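PDB 5KCK: anthranilate synthase component I from Streptococcus pneumoniae serotype 4, which is the first component of an anthranilate synthase, an enzyme with an N-terminal region and a C-terminal enzyme region, built of mixed helices and strands. Local coordinates for residues L104-G109 with P371-M376. Residues are numbered along the deposited sequence; the frame is centred on the assembly and turned at random.
Sequences LYEEIG and PKIRAM
Ile108 lays its CG2 methyl against the selenomethionine side chain of Met376, meeting the terminal CE at 3.9 Å and lying 4.1 Å from Met376 CB. The two side chains meet at a slant. A bend at chi3 (-57°), at the end of an otherwise extended Met376 chain, turns the CE methyl aside, towards the loop, and CG2 of Ile108 sits against both CE and CB, the end and the root of a flexible side chain. Both residues are buried, which suits their apolar character; Tyr99 and Pro363 pack on Met376 as well.

One helical turn earlier, towards the surface, Ile373 extends its CD1 methyl to Glu106, whose OE1 lies 3.3 Å away. The side chains run roughly at right angles, and the meeting of carboxylate oxygen and methyl is a van der Waals contact without a polar bond. Glu106 bends at chi2 (-69°), which brings its CD within 3.8 Å of Ile373 CD1. Glu106 is partly exposed, so its carboxylate can probably still meet water.

Ile373 and Met376, three residues apart, thus present one side of the helix to the loop. A polar link adds to this: NH1 of the following residue, Arg377, hydrogen-bonds the carbonyl oxygen of Glu107. The arrangement is a loop packed on the first turns of a helix: the connection between strands 92-97 and 121-126, from the N-terminal region, rests on helix 372-382 of the C-terminal region, joining the two sequence regions of this fold.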
loop_
_atom_site.group_PDB
_atom_site.type_symbol
_atom_site.label_atom_id
_atom_site.label_comp_id
_atom_site.label_asym_id
_atom_site.label_seq_id
_atom_site.Cartn_x
_atom_site.Cartn_y
_atom_site.Cartn_z
ATOM N N LEU A 104 6.744 38.842 12.394
ATOM C CA LEU A 104 5.586 39.721 12.499
ATOM C C LEU A 104 4.969 39.703 13.887
ATOM O O LEU A 104 4.229 40.630 14.234
ATOM C CB LEU A 104 4.509 39.330 11.485
ATOM C CG LEU A 104 4.849 39.425 10.003
ATOM C CD1 LEU A 104 3.579 39.276 9.183
ATOM C CD2 LEU A 104 5.546 40.734 9.695
ATOM N N TYR A 105 5.248 38.675 14.685
ATOM C CA TYR A 105 4.583 38.513 15.965
ATOM C C TYR A 105 5.549 38.399 17.131
ATOM O O TYR A 105 5.107 38.483 18.282
ATOM C CB TYR A 105 3.647 37.290 15.923
ATOM C CG TYR A 105 2.750 37.300 14.695
ATOM C CD1 TYR A 105 1.607 38.097 14.647
ATOM C CD2 TYR A 105 3.061 36.537 13.575
ATOM C CE1 TYR A 105 0.795 38.128 13.517
ATOM C CE2 TYR A 105 2.258 36.551 12.445
ATOM C CZ TYR A 105 1.125 37.350 12.418
ATOM O OH TYR A 105 0.327 37.369 11.289
ATOM N N GLU A 106 6.846 38.241 16.870
ATOM C CA GLU A 106 7.886 38.309 17.887
ATOM C C GLU A 106 9.039 39.168 17.387
ATOM O O GLU A 106 9.304 39.237 16.185
ATOM C CB GLU A 106 8.416 36.914 18.252
ATOM C CG GLU A 106 7.350 35.933 18.692
ATOM C CD GLU A 106 6.735 36.289 20.037
ATOM O OE1 GLU A 106 7.313 37.137 20.763
ATOM O OE2 GLU A 106 5.671 35.717 20.362
ATOM N N GLU A 107 9.738 39.814 18.320
ATOM C CA GLU A 107 10.919 40.616 17.989
ATOM C C GLU A 107 12.143 39.708 18.001
ATOM O O GLU A 107 12.726 39.446 19.053
ATOM C CB GLU A 107 11.078 41.778 18.961
ATOM C CG GLU A 107 10.353 43.052 18.533
ATOM C CD GLU A 107 10.360 44.133 19.614
ATOM O OE1 GLU A 107 11.249 44.102 20.497
ATOM O OE2 GLU A 107 9.468 45.012 19.583
ATOM N N ILE A 108 12.544 39.230 16.821
ATOM C CA ILE A 108 13.681 38.328 16.711
ATOM C C ILE A 108 14.937 39.029 16.210
ATOM O O ILE A 108 15.969 38.372 16.025
ATOM C CB ILE A 108 13.336 37.128 15.808
ATOM C CG1 ILE A 108 13.127 37.585 14.361
ATOM C CG2 ILE A 108 12.090 36.429 16.332
ATOM C CD1 ILE A 108 12.976 36.436 13.371
ATOM N N GLY A 109 14.887 40.345 16.001
ATOM C CA GLY A 109 16.053 41.090 15.566
ATOM C C GLY A 109 16.128 41.216 14.057
ATOM O O GLY A 109 15.236 40.796 13.310
ATOM N N PRO A 371 15.146 28.852 25.623
ATOM C CA PRO A 371 13.818 29.406 25.337
ATOM C C PRO A 371 13.720 29.895 23.885
ATOM O O PRO A 371 14.702 30.425 23.359
ATOM C CB PRO A 371 13.697 30.579 26.320
ATOM C CG PRO A 371 14.838 30.421 27.296
ATOM C CD PRO A 371 15.911 29.714 26.541
ATOM N N LYS A 372 12.544 29.731 23.270
ATOM C CA LYS A 372 12.425 29.886 21.820
ATOM C C LYS A 372 12.780 31.297 21.354
ATOM O O LYS A 372 13.491 31.460 20.359
ATOM C CB LYS A 372 11.010 29.517 21.374
ATOM C CG LYS A 372 10.841 29.407 19.865
ATOM C CD LYS A 372 9.411 29.040 19.473
ATOM C CE LYS A 372 9.103 27.587 19.751
ATOM N NZ LYS A 372 7.776 27.215 19.180
ATOM N N ILE A 373 12.298 32.331 22.049
ATOM C CA ILE A 373 12.509 33.687 21.546
ATOM C C ILE A 373 13.980 34.079 21.636
ATOM O O ILE A 373 14.546 34.644 20.690
ATOM C CB ILE A 373 11.607 34.693 22.283
ATOM C CG1 ILE A 373 10.158 34.541 21.825
ATOM C CG2 ILE A 373 12.078 36.111 22.031
ATOM C CD1 ILE A 373 9.174 35.271 22.727
ATOM N N ARG A 374 14.621 33.794 22.771
ATOM C CA ARG A 374 16.053 34.059 22.898
ATOM C C ARG A 374 16.854 33.251 21.879
ATOM O O ARG A 374 17.800 33.764 21.269
ATOM C CB ARG A 374 16.515 33.749 24.326
ATOM C CG ARG A 374 18.027 33.798 24.535
ATOM C CD ARG A 374 18.554 35.226 24.476
ATOM N NE ARG A 374 17.805 36.113 25.362
ATOM C CZ ARG A 374 18.140 36.371 26.623
ATOM N NH1 ARG A 374 19.218 35.812 27.158
ATOM N NH2 ARG A 374 17.399 37.193 27.352
ATOM N N ALA A 375 16.487 31.986 21.677
ATOM C CA ALA A 375 17.194 31.162 20.704
ATOM C C ALA A 375 17.039 31.724 19.295
ATOM O O ALA A 375 17.982 31.687 18.496
ATOM C CB ALA A 375 16.693 29.721 20.772
HETATM N N MSE A 376 15.870 32.269 18.979
HETATM C CA MSE A 376 15.661 32.848 17.661
HETATM C C MSE A 376 16.460 34.136 17.468
HETATM O O MSE A 376 16.972 34.390 16.377
HETATM C CB MSE A 376 14.179 33.104 17.414
HETATM C CG MSE A 376 13.375 31.833 17.198
HETATM SE SE MSE A 376 11.499 32.171 16.732
HETATM C CE MSE A 376 10.996 33.256 18.291
#